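Long-range contacts in type I site-specific restriction-modification system, R (Restriction) subunit (Vibrio vulnificus, PDB 3H1T), which probably acts as the ATP-hydrolysing, DNA-binding motor and restriction subunit of a type I enzyme, captured here as a fragment that includes its helicase-like domains: residues I380-A385 / E579-E584; D423-H428 / D453-A458; F439-V444 / A515-N520. All coordinates share one frame; numbering follows the deposited sequence.

Contact 1 (I380-A385 / E579-E584); sequences ISEVDA and EVVIDE
Ile380 and Val581 lie side by side where two parallel strands meet, their side chains pointing the same way and touching through CG2 of Ile380 and CG2 of Val581 at 3.8 Å. The backbone shows how such a pair is held. Ile380 N donates to Val580 O at 2.9 Å, and Ile380 O receives Ile582 N at 2.8 Å, so one residue bonds to both neighbours of its partner, as the parallel ladder requires. One step on, Glu382 N reaches Ile582 O at 2.7 Å, and the chain then leaves the ladder in a type I turn from Ser381 to Asp384. Glu382 lies across this exit. Its CB rests 3.4 Å from Ile582 O and also packs against CG1 of Val581; the two side chains cross at about a right angle, and CG still brushes the same methyl. With CG anti to the backbone N (chi1 -162°) and an extended chain beyond, the carboxylate is carried past the valine, and OE1 stops 3.8 Å from CB of Asp583. That aspartate turns its own OD1 to the backbone N of Asp585 and of Glu587. Glu382 OE1 stays 5.7 Å from Asp583 OD2, too far for the charged atoms to touch, though the like charges may still disfavour each other. On the face that carries Ser381 and Ile582, a water donates to Asp583 O and, weakly, to Ser381 OG. Val383 CG1 meets the bent side chain of Glu584 at OE2, and Arg421 touches both residues. Strand 576-582 thus widens the parallel part of a mixed sheet beside strand 374-381, and strand 588-589 closes this margin antiparallel, at the edge of what is probably the RecA-like C-terminal helicase domain.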
loop_
_atom_site.group_PDB
_atom_site.type_symbol
_atom_site.label_atom_id
_atom_site.label_comp_id
_atom_site.label_asym_id
_atom_site.label_seq_id
_atom_site.Cartn_x
_atom_site.Cartn_y
_atom_site.Cartn_z
ATOM N N ILE A 380 -3.996 29.785 5.631
ATOM C CA ILE A 380 -3.454 30.797 4.751
ATOM C C ILE A 380 -3.187 32.102 5.499
ATOM O O ILE A 380 -3.913 32.491 6.427
ATOM C CB ILE A 380 -4.397 31.080 3.544
ATOM C CG1 ILE A 380 -3.703 32.023 2.557
ATOM C CG2 ILE A 380 -5.675 31.757 4.015
ATOM C CD1 ILE A 380 -2.485 31.440 1.879
ATOM N N SER A 381 -2.117 32.771 5.095
ATOM C CA SER A 381 -1.732 34.033 5.708
ATOM C C SER A 381 -2.654 35.155 5.204
ATOM O O SER A 381 -2.949 35.247 4.004
ATOM C CB SER A 381 -0.267 34.336 5.379
ATOM O OG SER A 381 0.577 33.262 5.781
ATOM N N GLU A 382 -3.099 36.006 6.128
ATOM C CA GLU A 382 -4.006 37.113 5.817
ATOM C C GLU A 382 -3.632 37.953 4.605
ATOM O O GLU A 382 -4.501 38.328 3.816
ATOM C CB GLU A 382 -4.127 38.042 7.018
ATOM C CG GLU A 382 -5.320 38.969 6.986
ATOM C CD GLU A 382 -5.295 39.950 8.143
ATOM O OE1 GLU A 382 -4.348 39.873 8.959
ATOM O OE2 GLU A 382 -6.214 40.797 8.236
ATOM N N VAL A 383 -2.355 38.267 4.448
ATOM C CA VAL A 383 -1.960 39.101 3.324
ATOM C C VAL A 383 -2.588 38.588 2.033
ATOM O O VAL A 383 -2.843 39.348 1.099
ATOM C CB VAL A 383 -0.430 39.175 3.204
ATOM C CG1 VAL A 383 0.159 39.493 4.563
ATOM C CG2 VAL A 383 0.133 37.878 2.640
ATOM N N ASP A 384 -2.833 37.287 1.964
ATOM C CA ASP A 384 -3.493 36.759 0.786
ATOM C C ASP A 384 -4.901 36.405 1.220
ATOM O O ASP A 384 -5.106 35.447 1.969
ATOM C CB ASP A 384 -2.779 35.525 0.233
ATOM C CG ASP A 384 -2.732 35.525 -1.286
ATOM O OD1 ASP A 384 -2.419 36.590 -1.864
ATOM O OD2 ASP A 384 -2.992 34.472 -1.905
ATOM N N ALA A 385 -5.868 37.204 0.780
ATOM C CA ALA A 385 -7.271 36.960 1.094
ATOM C C ALA A 385 -8.121 37.498 -0.050
ATOM O O ALA A 385 -7.894 38.609 -0.532
ATOM C CB ALA A 385 -7.656 37.658 2.421
ATOM N N GLU A 579 -10.274 25.564 6.192
ATOM C CA GLU A 579 -9.254 26.551 5.934
ATOM C C GLU A 579 -9.415 27.685 6.935
ATOM O O GLU A 579 -10.536 28.055 7.283
ATOM C CB GLU A 579 -9.455 27.034 4.500
ATOM C CG GLU A 579 -8.738 28.279 4.114
ATOM C CD GLU A 579 -9.304 28.867 2.846
ATOM O OE1 GLU A 579 -9.402 28.132 1.842
ATOM O OE2 GLU A 579 -9.649 30.065 2.849
ATOM N N VAL A 580 -8.298 28.205 7.428
ATOM C CA VAL A 580 -8.349 29.308 8.375
ATOM C C VAL A 580 -7.363 30.371 7.935
ATOM O O VAL A 580 -6.329 30.061 7.337
ATOM C CB VAL A 580 -7.984 28.852 9.816
ATOM C CG1 VAL A 580 -9.049 27.924 10.358
ATOM C CG2 VAL A 580 -6.632 28.183 9.814
ATOM N N VAL A 581 -7.705 31.629 8.189
ATOM C CA VAL A 581 -6.834 32.741 7.838
ATOM C C VAL A 581 -6.041 33.102 9.081
ATOM O O VAL A 581 -6.555 33.080 10.202
ATOM C CB VAL A 581 -7.651 33.936 7.356
ATOM C CG1 VAL A 581 -6.744 35.145 7.161
ATOM C CG2 VAL A 581 -8.323 33.586 6.041
ATOM N N ILE A 582 -4.782 33.441 8.900
ATOM C CA ILE A 582 -3.952 33.727 10.053
ATOM C C ILE A 582 -3.179 35.028 9.845
ATOM O O ILE A 582 -2.811 35.340 8.709
ATOM C CB ILE A 582 -3.035 32.475 10.253
ATOM C CG1 ILE A 582 -3.643 31.576 11.328
ATOM C CG2 ILE A 582 -1.605 32.865 10.447
ATOM C CD1 ILE A 582 -3.025 31.722 12.687
ATOM N N ASP A 583 -2.967 35.801 10.914
ATOM C CA ASP A 583 -2.234 37.072 10.786
ATOM C C ASP A 583 -0.730 36.859 10.858
ATOM O O ASP A 583 -0.267 35.725 10.967
ATOM C CB ASP A 583 -2.662 38.104 11.859
ATOM C CG ASP A 583 -2.263 37.703 13.286
ATOM O OD1 ASP A 583 -1.329 36.889 13.460
ATOM O OD2 ASP A 583 -2.877 38.228 14.249
ATOM N N GLU A 584 0.032 37.947 10.800
ATOM C CA GLU A 584 1.485 37.838 10.838
ATOM C C GLU A 584 2.072 37.302 12.133
ATOM O O GLU A 584 3.269 37.082 12.196
ATOM C CB GLU A 584 2.141 39.180 10.496
ATOM C CG GLU A 584 1.942 39.591 9.038
ATOM C CD GLU A 584 2.401 38.509 8.069
ATOM O OE1 GLU A 584 3.627 38.272 7.988
ATOM O OE2 GLU A 584 1.540 37.887 7.399
HETATM O O HOH W 1 1.328 34.678 8.885
#

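Contact 2 (D423-H428 / D453-A458); sequences DAFAKH and DEMRRA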
loop_
_atom_site.group_PDB
_atom_site.type_symbol
_atom_site.label_atom_id
_atom_site.label_comp_id
_atom_site.label_asym_id
_atom_site.label_seq_id
_atom_site.Cartn_x
_atom_site.Cartn_y
_atom_site.Cartn_z
ATOM N N ASP A 423 7.908 31.871 12.453
ATOM C CA ASP A 423 7.364 32.066 13.786
ATOM C C ASP A 423 5.848 32.068 13.832
ATOM O O ASP A 423 5.261 31.718 14.855
ATOM C CB ASP A 423 7.902 33.351 14.396
ATOM C CG ASP A 423 9.115 33.111 15.260
ATOM O OD1 ASP A 423 9.016 32.277 16.178
ATOM O OD2 ASP A 423 10.161 33.754 15.028
ATOM N N ALA A 424 5.199 32.466 12.743
ATOM C CA ALA A 424 3.735 32.464 12.728
ATOM C C ALA A 424 3.239 31.025 12.761
ATOM O O ALA A 424 2.333 30.670 13.514
ATOM C CB ALA A 424 3.216 33.158 11.477
ATOM N N PHE A 425 3.846 30.212 11.905
ATOM C CA PHE A 425 3.509 28.807 11.781
ATOM C C PHE A 425 3.754 28.087 13.089
ATOM O O PHE A 425 2.927 27.289 13.538
ATOM C CB PHE A 425 4.347 28.164 10.685
ATOM C CG PHE A 425 4.178 28.806 9.346
ATOM C CD1 PHE A 425 3.101 29.649 9.083
ATOM C CD2 PHE A 425 5.098 28.585 8.346
ATOM C CE1 PHE A 425 2.962 30.263 7.835
ATOM C CE2 PHE A 425 4.961 29.200 7.095
ATOM C CZ PHE A 425 3.899 30.036 6.843
ATOM N N ALA A 426 4.892 28.379 13.710
ATOM C CA ALA A 426 5.226 27.742 14.981
ATOM C C ALA A 426 4.231 28.123 16.056
ATOM O O ALA A 426 3.854 27.292 16.875
ATOM C CB ALA A 426 6.627 28.120 15.423
ATOM N N LYS A 427 3.790 29.376 16.058
ATOM C CA LYS A 427 2.833 29.796 17.071
ATOM C C LYS A 427 1.508 29.088 16.812
ATOM O O LYS A 427 0.906 28.515 17.726
ATOM C CB LYS A 427 2.625 31.319 17.056
ATOM C CG LYS A 427 2.115 31.836 18.399
ATOM C CD LYS A 427 0.946 32.806 18.267
ATOM C CE LYS A 427 0.456 33.319 19.645
ATOM N NZ LYS A 427 -0.277 32.291 20.462
ATOM N N HIS A 428 1.059 29.109 15.562
ATOM C CA HIS A 428 -0.195 28.455 15.221
ATOM C C HIS A 428 -0.194 26.946 15.483
ATOM O O HIS A 428 -1.183 26.406 15.971
ATOM C CB HIS A 428 -0.549 28.731 13.768
ATOM C CG HIS A 428 -1.802 28.050 13.331
ATOM N ND1 HIS A 428 -1.820 26.739 12.909
ATOM C CD2 HIS A 428 -3.089 28.469 13.326
ATOM C CE1 HIS A 428 -3.067 26.379 12.664
ATOM N NE2 HIS A 428 -3.857 27.409 12.909
ATOM N N ASP A 453 16.005 23.960 11.303
ATOM C CA ASP A 453 16.656 24.336 12.564
ATOM C C ASP A 453 16.007 25.546 13.215
ATOM O O ASP A 453 15.922 25.629 14.430
ATOM C CB ASP A 453 18.142 24.640 12.341
ATOM C CG ASP A 453 18.848 25.114 13.620
ATOM O OD1 ASP A 453 19.090 24.292 14.545
ATOM O OD2 ASP A 453 19.153 26.326 13.695
ATOM N N GLU A 454 15.560 26.495 12.407
ATOM C CA GLU A 454 14.921 27.680 12.948
ATOM C C GLU A 454 13.543 27.291 13.445
ATOM O O GLU A 454 13.081 27.798 14.466
ATOM C CB GLU A 454 14.842 28.763 11.871
ATOM C CG GLU A 454 16.142 28.876 11.082
ATOM C CD GLU A 454 16.366 30.245 10.454
ATOM O OE1 GLU A 454 15.601 30.624 9.540
ATOM O OE2 GLU A 454 17.315 30.943 10.881
HETATM N N MSE A 455 12.898 26.371 12.726
HETATM C CA MSE A 455 11.565 25.886 13.097
HETATM C C MSE A 455 11.666 25.150 14.431
HETATM O O MSE A 455 10.846 25.341 15.326
HETATM C CB MSE A 455 11.013 24.942 12.013
HETATM C CG MSE A 455 9.642 24.344 12.340
HETATM SE SE MSE A 455 8.172 25.624 12.421
HETATM C CE MSE A 455 7.996 25.962 10.537
ATOM N N ARG A 456 12.693 24.318 14.562
ATOM C CA ARG A 456 12.925 23.559 15.784
ATOM C C ARG A 456 13.124 24.471 16.989
ATOM O O ARG A 456 12.504 24.261 18.027
ATOM C CB ARG A 456 14.157 22.654 15.647
ATOM C CG ARG A 456 14.571 21.995 16.966
ATOM C CD ARG A 456 15.977 21.393 16.914
ATOM N NE ARG A 456 17.020 22.408 16.805
ATOM C CZ ARG A 456 17.471 23.141 17.821
ATOM N NH1 ARG A 456 16.974 22.981 19.044
ATOM N NH2 ARG A 456 18.420 24.049 17.610
ATOM N N ARG A 457 13.984 25.479 16.839
ATOM C CA ARG A 457 14.276 26.414 17.923
ATOM C C ARG A 457 13.043 27.189 18.336
ATOM O O ARG A 457 12.770 27.342 19.528
ATOM C CB ARG A 457 15.366 27.402 17.514
ATOM C CG ARG A 457 15.722 28.417 18.605
ATOM C CD ARG A 457 16.880 29.330 18.205
ATOM N NE ARG A 457 18.031 28.568 17.731
ATOM C CZ ARG A 457 18.316 28.380 16.444
ATOM N NH1 ARG A 457 17.536 28.906 15.510
ATOM N NH2 ARG A 457 19.370 27.662 16.089
ATOM N N ALA A 458 12.298 27.681 17.352
ATOM C CA ALA A 458 11.090 28.436 17.650
ATOM C C ALA A 458 10.100 27.583 18.426
ATOM O O ALA A 458 9.638 27.955 19.497
ATOM C CB ALA A 458 10.453 28.922 16.370
#
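On the helix whose Met455 and Ala458 meet Ala426, the carboxylate of Asp453 is gripped by two arginines. The shorter bond, 2.8 Å, joins Arg457 NH2 to Asp453 OD2; Arg456 NH2 holds OD1 of the same residue at 3.1 Å. Both arginines come to the syn side of their oxygen, somewhat out of the carboxylate plane, but OD1 lies in the guanidinium plane of Arg456 whereas OD2 is tilted from that of Arg457. The three residues of this network all lie on helix 449-462, and Arg476 of strand 474-476 touches Asp453 and Arg456. What crosses to helix 422-436 is mostly apolar and small. CB of Ala426 points at the other helix and stands 4.0 Å from CB of Ala458, which in turn points back. With methyls at the crossing, the axes of the two segments pass 9.5 Å apart, their directions 43° apart. These helices precede and follow strand 441-446 in the RecA-like C-terminal helicase domain, and they pack together as neighbours covering its sheet. Beside the alanines sits Met455, a selenomethionine in the crystallised protein. Its chain bends twice, chi2 of 66° placing SE and chi3 of 73° placing CE. SE faces Ala426 CB at 4.2 Å, while CE comes to the edge of the Phe425 ring, near its plane, and lies 4.3 Å from Phe425 CB. The ring itself is stacked on Tyr557, whose hydroxyl bonds His428 ND1. Leu459 and Leu462 touch Ala426 from further along its partner helix. At the exposed end, Asp423 leans across, and its OD1 rests 3.7 Å from the methyl of Ala458.

Contact 3 (F439-V444 / A515-N520); sequences FAKTIV and APTCKN
Thr442 and Asn520 form the tight part of this contact, packed together on the same face of the sheet. Asn520 ND2 donates to Thr442 OG1 at 2.9 Å, with the hydroxyl lying in the amide plane, and Thr442 OG1 passes its own hydrogen to Ala440 O from above that carbonyl's plane. The threonine places OG1 anti to its carbonyl carbon (chi1 -56°), where both bonds are possible, so a buried hydroxyl gives one bond and takes one. Its other branch, CG2, presses on CB of Asn520 at 3.5 Å. At the other end of the amide, Asn520 OD1 accepts from Asn553 ND2, which fixes the rotation of the group. The backbone is similarly well served: Lys441 O accepts from two successive N-H groups, Lys519 N at 2.8 Å and, at greater length, Asn520 N at 3.3 Å, before Ile443 N returns to Asn520 O. Toward the start of the strands the pairing gives way to water and aliphatic chains. A water accepts from Lys441 N and donates to Thr517 O, bridging two backbones that do not bond directly there. Lys441 passes CD and CE 3.8 Å from Thr517 OG1 on its way to Thr497 O, and Lys519, partly exposed, lays CD against the methyl of Ala440 at 4.0 Å. CD1 of Ile443 touches SG of Cys518 on the side where helix 482-493 brings Phe492 against Ile443 and Lys441. Helix 422-436 covers Thr442 and Asn520 with Met433 and Phe432, and strand 502-505 flanks the other edge of strand 441-446.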
loop_
_atom_site.group_PDB
_atom_site.type_symbol
_atom_site.label_atom_id
_atom_site.label_comp_id
_atom_site.label_asym_id
_atom_site.label_seq_id
_atom_site.Cartn_x
_atom_site.Cartn_y
_atom_site.Cartn_z
ATOM N N PHE A 439 1.322 15.913 23.099
ATOM C CA PHE A 439 2.262 14.826 22.889
ATOM C C PHE A 439 1.961 13.973 21.668
ATOM O O PHE A 439 2.460 12.859 21.544
ATOM C CB PHE A 439 2.371 13.943 24.132
ATOM C CG PHE A 439 3.279 14.504 25.176
ATOM C CD1 PHE A 439 2.842 15.513 26.021
ATOM C CD2 PHE A 439 4.596 14.076 25.268
ATOM C CE1 PHE A 439 3.708 16.098 26.947
ATOM C CE2 PHE A 439 5.477 14.659 26.193
ATOM C CZ PHE A 439 5.031 15.667 27.031
ATOM N N ALA A 440 1.139 14.497 20.766
ATOM C CA ALA A 440 0.820 13.786 19.534
ATOM C C ALA A 440 2.068 13.917 18.658
ATOM O O ALA A 440 2.496 15.037 18.350
ATOM C CB ALA A 440 -0.372 14.434 18.857
ATOM N N LYS A 441 2.657 12.793 18.257
ATOM C CA LYS A 441 3.865 12.846 17.441
ATOM C C LYS A 441 3.605 13.546 16.133
ATOM O O LYS A 441 2.685 13.191 15.402
ATOM C CB LYS A 441 4.421 11.454 17.190
ATOM C CG LYS A 441 5.093 10.844 18.407
ATOM C CD LYS A 441 5.903 9.621 18.014
ATOM C CE LYS A 441 6.288 8.761 19.226
ATOM N NZ LYS A 441 7.380 9.292 20.092
ATOM N N THR A 442 4.456 14.529 15.843
ATOM C CA THR A 442 4.337 15.393 14.667
ATOM C C THR A 442 5.614 15.532 13.838
ATOM O O THR A 442 6.710 15.519 14.385
ATOM C CB THR A 442 3.929 16.810 15.123
ATOM O OG1 THR A 442 2.714 16.730 15.875
ATOM C CG2 THR A 442 3.752 17.735 13.937
ATOM N N ILE A 443 5.467 15.694 12.527
ATOM C CA ILE A 443 6.608 15.872 11.629
ATOM C C ILE A 443 6.372 17.142 10.827
ATOM O O ILE A 443 5.319 17.303 10.221
ATOM C CB ILE A 443 6.772 14.690 10.622
ATOM C CG1 ILE A 443 6.993 13.372 11.367
ATOM C CG2 ILE A 443 8.004 14.931 9.729
ATOM C CD1 ILE A 443 7.022 12.162 10.459
ATOM N N VAL A 444 7.338 18.051 10.806
ATOM C CA VAL A 444 7.166 19.297 10.061
ATOM C C VAL A 444 8.145 19.386 8.905
ATOM O O VAL A 444 9.354 19.413 9.102
ATOM C CB VAL A 444 7.356 20.537 10.988
ATOM C CG1 VAL A 444 7.057 21.840 10.219
ATOM C CG2 VAL A 444 6.447 20.427 12.183
ATOM N N ALA A 515 7.015 5.790 11.196
ATOM C CA ALA A 515 6.513 5.984 12.546
ATOM C C ALA A 515 4.992 5.894 12.536
ATOM O O ALA A 515 4.307 6.873 12.234
ATOM C CB ALA A 515 6.943 7.333 13.055
ATOM N N PRO A 516 4.441 4.713 12.857
ATOM C CA PRO A 516 2.986 4.541 12.864
ATOM C C PRO A 516 2.156 5.456 13.785
ATOM O O PRO A 516 1.049 5.839 13.428
ATOM C CB PRO A 516 2.821 3.054 13.193
ATOM C CG PRO A 516 4.060 2.739 13.989
ATOM C CD PRO A 516 5.110 3.437 13.158
ATOM N N THR A 517 2.668 5.814 14.957
ATOM C CA THR A 517 1.900 6.687 15.833
ATOM C C THR A 517 1.983 8.171 15.460
ATOM O O THR A 517 1.597 9.031 16.255
ATOM C CB THR A 517 2.320 6.534 17.293
ATOM O OG1 THR A 517 3.747 6.572 17.377
ATOM C CG2 THR A 517 1.818 5.225 17.855
ATOM N N CYS A 518 2.496 8.477 14.272
ATOM C CA CYS A 518 2.563 9.867 13.833
ATOM C C CYS A 518 1.116 10.339 13.642
ATOM O O CYS A 518 0.354 9.753 12.862
ATOM C CB CYS A 518 3.340 9.985 12.515
ATOM S SG CYS A 518 3.486 11.683 11.898
ATOM N N LYS A 519 0.753 11.411 14.341
ATOM C CA LYS A 519 -0.605 11.926 14.293
ATOM C C LYS A 519 -0.788 13.252 13.561
ATOM O O LYS A 519 -1.911 13.600 13.207
ATOM C CB LYS A 519 -1.160 12.037 15.718
ATOM C CG LYS A 519 -1.262 10.697 16.452
ATOM C CD LYS A 519 -1.841 10.879 17.856
ATOM C CE LYS A 519 -2.286 9.561 18.480
ATOM N NZ LYS A 519 -3.403 9.790 19.451
ATOM N N ASN A 520 0.297 13.995 13.349
ATOM C CA ASN A 520 0.231 15.276 12.635
ATOM C C ASN A 520 1.296 15.348 11.558
ATOM O O ASN A 520 2.463 15.110 11.821
ATOM C CB ASN A 520 0.454 16.487 13.562
ATOM C CG ASN A 520 -0.607 16.636 14.629
ATOM O OD1 ASN A 520 -1.799 16.458 14.379
ATOM N ND2 ASN A 520 -0.173 17.003 15.829
HETATM O O HOH W 2 1.641 10.078 18.640
#

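In the fold
Contacts 1 and 3 both join parallel strands of one sheet, yet differ with their place in it. Contact 3 is buried between inner strands, and its polar side chains bond partly to each other and partly to backbone and side chains of neighbouring segments; contact 1 lies at the surface near the sheet's margin, where acidic residues and a turn surround the backbone ladder. Contact 2, also buried, has no hydrogen bond between its helices and relies on methyls and a selenomethionine. It lies in the helical layer over the sheet that the other two share, and touches both: His428 packs on Ile582 and Val580 of contact 1, while Met455 meets Val444 of contact 3.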